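Local coordinates for RagB/SusD family nutrient uptake outer membrane protein (Bacteroides thetaiotaomicron, PDB 7KV2) that probably captures beta-glucans at the cell surface as a SusD-family outer-membrane protein serving glycan uptake, at residues Arg140-Ala145 / Asn201-Arg206; Leu415-Ala420 / Pro444-Ile449. All coordinates share one frame; numbering follows the deposited sequence.

Interaction 1: Arg140-Ala145 / Asn201-Arg206; sequences RAYYEA and NVLPMR
Leu203 CD2 lies at the edge of the Tyr142 ring, near its plane, 4.0 Å from Tyr142 CE1. Val202 CG2 comes up obliquely, nearer the root of the side chain, and rests against Tyr142 CB at 3.6 Å. It also approaches the ring carbon CD1 of Tyr142, but more loosely, at 4.1 Å. The contact is therefore aliphatic packing against a phenol, with neither a ring stack nor a hydrogen bond across it. The first torsion of the tyrosine sets CG anti to the backbone N and beside the carbonyl carbon (chi1 -179°). Its side chain crosses those of both Val202 and Leu203 at about a right angle.

One turn further along the helix, Ala145 CB touches both partners, 3.6 Å from Val202 CG1 and 3.8 Å from Leu203 CD2. Val202 thus straddles the helix surface, one methyl on Tyr142 and the other on Ala145. Its CG1 also lies 3.7 Å from Ala141 O, a carbonyl already used within the helix by Ala145 N. Val202 comes close to the helix at Ala145, and the backbones draw nearest at Tyr142 and Val202, 5.7 Å between their CA atoms.

Asn201, with positive phi, is the first residue after helix 183-200, and the chain turns there into this crossing. The loop packs on one flank of helix 137-162, which also packs through Tyr143 on helix 43-53. Leu203 extends the apolar patch to Val197 of helix 183-200 and Val220 of helix 217-231, while Leu200 reaches Ala145. Further on, Met205 O bonds to the hydroxyl of Tyr253, a residue of the sodium site, before the chain enters helix 217-231.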
loop_
_atom_site.group_PDB
_atom_site.type_symbol
_atom_site.label_atom_id
_atom_site.label_comp_id
_atom_site.label_asym_id
_atom_site.label_seq_id
_atom_site.Cartn_x
_atom_site.Cartn_y
_atom_site.Cartn_z
ATOM N N ARG A 140 -6.819 -16.923 -23.436
ATOM C CA ARG A 140 -6.087 -17.767 -22.464
ATOM C C ARG A 140 -4.924 -16.938 -21.914
ATOM O O ARG A 140 -4.829 -16.816 -20.673
ATOM C CB ARG A 140 -5.609 -19.072 -23.115
ATOM C CG ARG A 140 -4.755 -19.958 -22.217
ATOM C CD ARG A 140 -4.189 -21.117 -23.023
ATOM N NE ARG A 140 -5.333 -21.860 -23.533
ATOM C CZ ARG A 140 -6.028 -22.756 -22.844
ATOM N NH1 ARG A 140 -5.656 -23.104 -21.619
ATOM N NH2 ARG A 140 -7.084 -23.323 -23.405
ATOM N N ALA A 141 -4.088 -16.402 -22.803
ATOM C CA ALA A 141 -2.836 -15.676 -22.469
ATOM C C ALA A 141 -3.173 -14.438 -21.606
ATOM O O ALA A 141 -2.434 -14.174 -20.645
ATOM C CB ALA A 141 -2.118 -15.301 -23.740
ATOM N N TYR A 142 -4.257 -13.730 -21.940
ATOM C CA TYR A 142 -4.716 -12.526 -21.207
ATOM C C TYR A 142 -5.183 -12.932 -19.803
ATOM O O TYR A 142 -4.818 -12.229 -18.856
ATOM C CB TYR A 142 -5.818 -11.777 -21.954
ATOM C CG TYR A 142 -6.314 -10.523 -21.267
ATOM C CD1 TYR A 142 -5.439 -9.539 -20.809
ATOM C CD2 TYR A 142 -7.671 -10.312 -21.080
ATOM C CE1 TYR A 142 -5.911 -8.389 -20.184
ATOM C CE2 TYR A 142 -8.158 -9.162 -20.472
ATOM C CZ TYR A 142 -7.273 -8.194 -20.021
ATOM O OH TYR A 142 -7.785 -7.076 -19.416
ATOM N N TYR A 143 -5.993 -13.980 -19.665
ATOM C CA TYR A 143 -6.472 -14.475 -18.347
ATOM C C TYR A 143 -5.268 -14.873 -17.497
ATOM O O TYR A 143 -5.235 -14.590 -16.284
ATOM C CB TYR A 143 -7.448 -15.646 -18.503
ATOM C CG TYR A 143 -8.672 -15.355 -19.335
ATOM C CD1 TYR A 143 -9.157 -14.059 -19.479
ATOM C CD2 TYR A 143 -9.366 -16.370 -19.984
ATOM C CE1 TYR A 143 -10.267 -13.773 -20.257
ATOM C CE2 TYR A 143 -10.495 -16.101 -20.745
ATOM C CZ TYR A 143 -10.929 -14.799 -20.910
ATOM O OH TYR A 143 -12.041 -14.484 -21.638
ATOM N N GLU A 144 -4.329 -15.580 -18.118
ATOM C CA GLU A 144 -3.073 -16.047 -17.500
ATOM C C GLU A 144 -2.249 -14.837 -17.052
ATOM O O GLU A 144 -1.712 -14.863 -15.938
ATOM C CB GLU A 144 -2.217 -16.813 -18.514
ATOM C CG GLU A 144 -2.677 -18.249 -18.753
ATOM C CD GLU A 144 -1.841 -19.047 -19.762
ATOM O OE1 GLU A 144 -1.031 -18.432 -20.512
ATOM O OE2 GLU A 144 -1.997 -20.284 -19.792
ATOM N N ALA A 145 -2.081 -13.847 -17.915
ATOM C CA ALA A 145 -1.305 -12.624 -17.578
ATOM C C ALA A 145 -1.903 -11.982 -16.315
ATOM O O ALA A 145 -1.127 -11.633 -15.427
ATOM C CB ALA A 145 -1.271 -11.672 -18.737
ATOM N N ASN A 201 3.071 -10.693 -23.628
ATOM C CA ASN A 201 2.891 -9.502 -24.498
ATOM C C ASN A 201 1.406 -9.287 -24.835
ATOM O O ASN A 201 1.072 -9.025 -26.029
ATOM C CB ASN A 201 3.733 -9.633 -25.768
ATOM C CG ASN A 201 3.819 -8.329 -26.511
ATOM O OD1 ASN A 201 3.730 -7.262 -25.906
ATOM N ND2 ASN A 201 3.981 -8.405 -27.818
ATOM N N VAL A 202 0.528 -9.362 -23.839
ATOM C CA VAL A 202 -0.951 -9.258 -24.014
ATOM C C VAL A 202 -1.536 -8.131 -23.143
ATOM O O VAL A 202 -2.692 -7.794 -23.326
ATOM C CB VAL A 202 -1.608 -10.612 -23.694
ATOM C CG1 VAL A 202 -1.339 -11.084 -22.267
ATOM C CG2 VAL A 202 -3.092 -10.594 -24.004
ATOM N N LEU A 203 -0.792 -7.591 -22.183
ATOM C CA LEU A 203 -1.358 -6.574 -21.256
ATOM C C LEU A 203 -1.260 -5.199 -21.895
ATOM O O LEU A 203 -0.227 -4.817 -22.423
ATOM C CB LEU A 203 -0.562 -6.609 -19.956
ATOM C CG LEU A 203 -0.798 -7.841 -19.097
ATOM C CD1 LEU A 203 0.100 -7.858 -17.874
ATOM C CD2 LEU A 203 -2.257 -7.981 -18.693
ATOM N N PRO A 204 -2.291 -4.350 -21.778
ATOM C CA PRO A 204 -2.149 -2.974 -22.245
ATOM C C PRO A 204 -1.241 -2.169 -21.301
ATOM O O PRO A 204 -1.134 -2.537 -20.110
ATOM C CB PRO A 204 -3.595 -2.506 -22.277
ATOM C CG PRO A 204 -4.257 -3.288 -21.136
ATOM C CD PRO A 204 -3.582 -4.641 -21.145
ATOM N N MET A 205 -0.665 -1.086 -21.817
ATOM C CA MET A 205 0.171 -0.152 -21.017
ATOM C C MET A 205 -0.720 0.577 -19.998
ATOM O O MET A 205 -0.278 0.741 -18.837
ATOM C CB MET A 205 0.906 0.838 -21.923
ATOM C CG MET A 205 1.859 1.758 -21.194
ATOM S SD MET A 205 3.126 0.940 -20.227
ATOM C CE MET A 205 4.463 0.782 -21.403
ATOM N N ARG A 206 -1.939 0.948 -20.394
ATOM C CA ARG A 206 -2.921 1.647 -19.515
ATOM C C ARG A 206 -4.315 1.115 -19.830
ATOM O O ARG A 206 -4.619 0.886 -21.007
ATOM C CB ARG A 206 -2.875 3.159 -19.729
ATOM C CG ARG A 206 -3.611 3.979 -18.687
ATOM C CD ARG A 206 -3.551 5.486 -18.844
ATOM N NE ARG A 206 -4.478 5.981 -17.833
ATOM C CZ ARG A 206 -4.144 6.566 -16.697
ATOM N NH1 ARG A 206 -2.910 7.007 -16.476
ATOM N NH2 ARG A 206 -5.114 6.830 -15.832
#

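Interaction 2: Leu415-Ala420 / Pro444-Ile449; sequences LITRGA and PTLDNI
A leucine lies over the flat face of an arginine: Leu446 sets CD2 4.0 Å above the plane of the Arg418 guanidinium, over its centre, and brings CD1 over the same face, 3.4 Å from Arg418 NH1. The arginine chain is extended from CG to NE (chi3 -179°) and crosses Leu446 at about a right angle, its CG also touching Leu446 CD2 at 3.9 Å. The charge is met elsewhere, by a salt bridge from Arg418 NE to Glu414 in the last turn of helix 405-417, which would help hold the group in place under the leucine.

Thr417 meets the same methyl of Leu446. Its CG2, anti to the backbone N, lies 3.7 Å from Leu446 CD2, the two side chains sliding past each other in opposite directions. Thr417 OG1 stands 3.0 Å from Pro444 O and is also within hydrogen-bonding distance of Ala413 O in its own helix, so its single proton has two carbonyls to choose from. Ile449 CD1 packs against the same oxygen at 3.8 Å.

Both segments carry a helix end. Helix 405-417 finishes in a Schellman motif, with Ala420 N bonded to Leu415 O and the N of Gly419, a residue at positive phi, bonded to Ile416 O. Facing it, helix 446-456 starts with Thr445 as N-cap, its OG1 accepting from Asn448 N (3.0 Å, 155°).

The contact thus joins the C-terminal end of helix 405-417 directly to the N-terminal end of helix 446-456. Ala425 of helix 425-435, which comes between them in sequence, touches both Thr417 and Pro444. Leu415 and Ile416 also pack on helix 237-249, and Arg418 touches Tyr237 at its start.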
loop_
_atom_site.group_PDB
_atom_site.type_symbol
_atom_site.label_atom_id
_atom_site.label_comp_id
_atom_site.label_asym_id
_atom_site.label_seq_id
_atom_site.Cartn_x
_atom_site.Cartn_y
_atom_site.Cartn_z
ATOM N N LEU A 415 17.834 4.015 -9.851
ATOM C CA LEU A 415 18.463 2.940 -10.668
ATOM C C LEU A 415 19.604 3.546 -11.509
ATOM O O LEU A 415 20.691 2.921 -11.558
ATOM C CB LEU A 415 17.404 2.239 -11.527
ATOM C CG LEU A 415 16.432 1.368 -10.737
ATOM C CD1 LEU A 415 15.278 0.871 -11.596
ATOM C CD2 LEU A 415 17.158 0.217 -10.092
ATOM N N ILE A 416 19.393 4.714 -12.101
ATOM C CA ILE A 416 20.451 5.438 -12.872
ATOM C C ILE A 416 21.613 5.717 -11.910
ATOM O O ILE A 416 22.779 5.357 -12.229
ATOM C CB ILE A 416 19.931 6.713 -13.565
ATOM C CG1 ILE A 416 18.870 6.396 -14.625
ATOM C CG2 ILE A 416 21.084 7.537 -14.151
ATOM C CD1 ILE A 416 18.015 7.574 -14.993
ATOM N N THR A 417 21.316 6.274 -10.736
ATOM C CA THR A 417 22.365 6.648 -9.772
ATOM C C THR A 417 23.116 5.404 -9.311
ATOM O O THR A 417 24.300 5.558 -8.967
ATOM C CB THR A 417 21.794 7.462 -8.618
ATOM O OG1 THR A 417 21.423 8.696 -9.228
ATOM C CG2 THR A 417 22.798 7.670 -7.505
ATOM N N ARG A 418 22.480 4.235 -9.278
ATOM C CA ARG A 418 23.115 2.978 -8.801
ATOM C C ARG A 418 23.906 2.330 -9.956
ATOM O O ARG A 418 24.390 1.218 -9.756
ATOM C CB ARG A 418 22.100 1.960 -8.273
ATOM C CG ARG A 418 21.447 2.338 -6.956
ATOM C CD ARG A 418 20.635 1.205 -6.357
ATOM N NE ARG A 418 20.018 1.635 -5.116
ATOM C CZ ARG A 418 20.620 1.743 -3.944
ATOM N NH1 ARG A 418 21.906 1.453 -3.789
ATOM N NH2 ARG A 418 19.929 2.171 -2.909
ATOM N N GLY A 419 24.015 2.988 -11.107
ATOM C CA GLY A 419 24.823 2.517 -12.245
ATOM C C GLY A 419 24.080 1.516 -13.112
ATOM O O GLY A 419 24.747 0.761 -13.810
ATOM N N ALA A 420 22.741 1.531 -13.141
ATOM C CA ALA A 420 21.945 0.576 -13.951
ATOM C C ALA A 420 21.961 0.992 -15.420
ATOM O O ALA A 420 21.621 0.143 -16.259
ATOM C CB ALA A 420 20.525 0.461 -13.452
ATOM N N PRO A 444 20.937 14.300 -7.662
ATOM C CA PRO A 444 20.445 12.933 -7.516
ATOM C C PRO A 444 21.431 12.009 -6.793
ATOM O O PRO A 444 21.703 10.931 -7.299
ATOM C CB PRO A 444 20.230 12.519 -8.975
ATOM C CG PRO A 444 21.385 13.207 -9.698
ATOM C CD PRO A 444 21.493 14.549 -9.004
ATOM N N THR A 445 21.823 12.360 -5.574
ATOM C CA THR A 445 22.472 11.405 -4.633
ATOM C C THR A 445 21.437 10.372 -4.181
ATOM O O THR A 445 20.229 10.695 -4.206
ATOM C CB THR A 445 23.101 12.101 -3.429
ATOM O OG1 THR A 445 22.063 12.662 -2.625
ATOM C CG2 THR A 445 24.087 13.183 -3.829
ATOM N N LEU A 446 21.891 9.195 -3.765
ATOM C CA LEU A 446 21.026 8.147 -3.176
ATOM C C LEU A 446 20.311 8.740 -1.972
ATOM O O LEU A 446 19.069 8.530 -1.874
ATOM C CB LEU A 446 21.842 6.928 -2.747
ATOM C CG LEU A 446 22.304 5.995 -3.857
ATOM C CD1 LEU A 446 22.872 4.719 -3.247
ATOM C CD2 LEU A 446 21.179 5.646 -4.824
ATOM N N ASP A 447 21.022 9.450 -1.091
ATOM C CA ASP A 447 20.365 10.009 0.127
ATOM C C ASP A 447 19.243 10.968 -0.286
ATOM O O ASP A 447 18.160 10.922 0.327
ATOM C CB ASP A 447 21.356 10.689 1.071
ATOM C CG ASP A 447 22.218 9.667 1.796
ATOM O OD1 ASP A 447 21.957 8.465 1.645
ATOM O OD2 ASP A 447 23.154 10.073 2.447
ATOM N N ASN A 448 19.498 11.828 -1.258
ATOM C CA ASN A 448 18.491 12.816 -1.726
ATOM C C ASN A 448 17.272 12.074 -2.314
ATOM O O ASN A 448 16.162 12.533 -2.093
ATOM C CB ASN A 448 19.050 13.828 -2.716
ATOM C CG ASN A 448 19.805 14.950 -2.037
ATOM O OD1 ASN A 448 19.889 14.982 -0.813
ATOM N ND2 ASN A 448 20.363 15.863 -2.817
ATOM N N ILE A 449 17.480 11.029 -3.106
ATOM C CA ILE A 449 16.371 10.302 -3.784
ATOM C C ILE A 449 15.544 9.567 -2.718
ATOM O O ILE A 449 14.300 9.666 -2.748
ATOM C CB ILE A 449 16.890 9.392 -4.897
ATOM C CG1 ILE A 449 17.603 10.215 -5.965
ATOM C CG2 ILE A 449 15.756 8.566 -5.488
ATOM C CD1 ILE A 449 18.426 9.390 -6.921
#

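Overall arrangement
Both contacts lie near the surface of a largely helical chain, each about 23 Å from its centre, and their own centres are 32 Å apart with no atoms touching. Interaction 1, in the N-terminal half, lays a loop against the first turns of helix 137-162 by apolar packing alone. Interaction 2, in the SusD range, brings two helix ends together and adds polar chemistry: a hydroxyl near carbonyls and an arginine under a leucine. They share no helix, and each is tied only indirectly to the sodium site: Met205 of segment 201-206 bonds the Tyr253 hydroxyl through its backbone O, and helix 405-417, whose far end interaction 2 holds, begins at Tyr405.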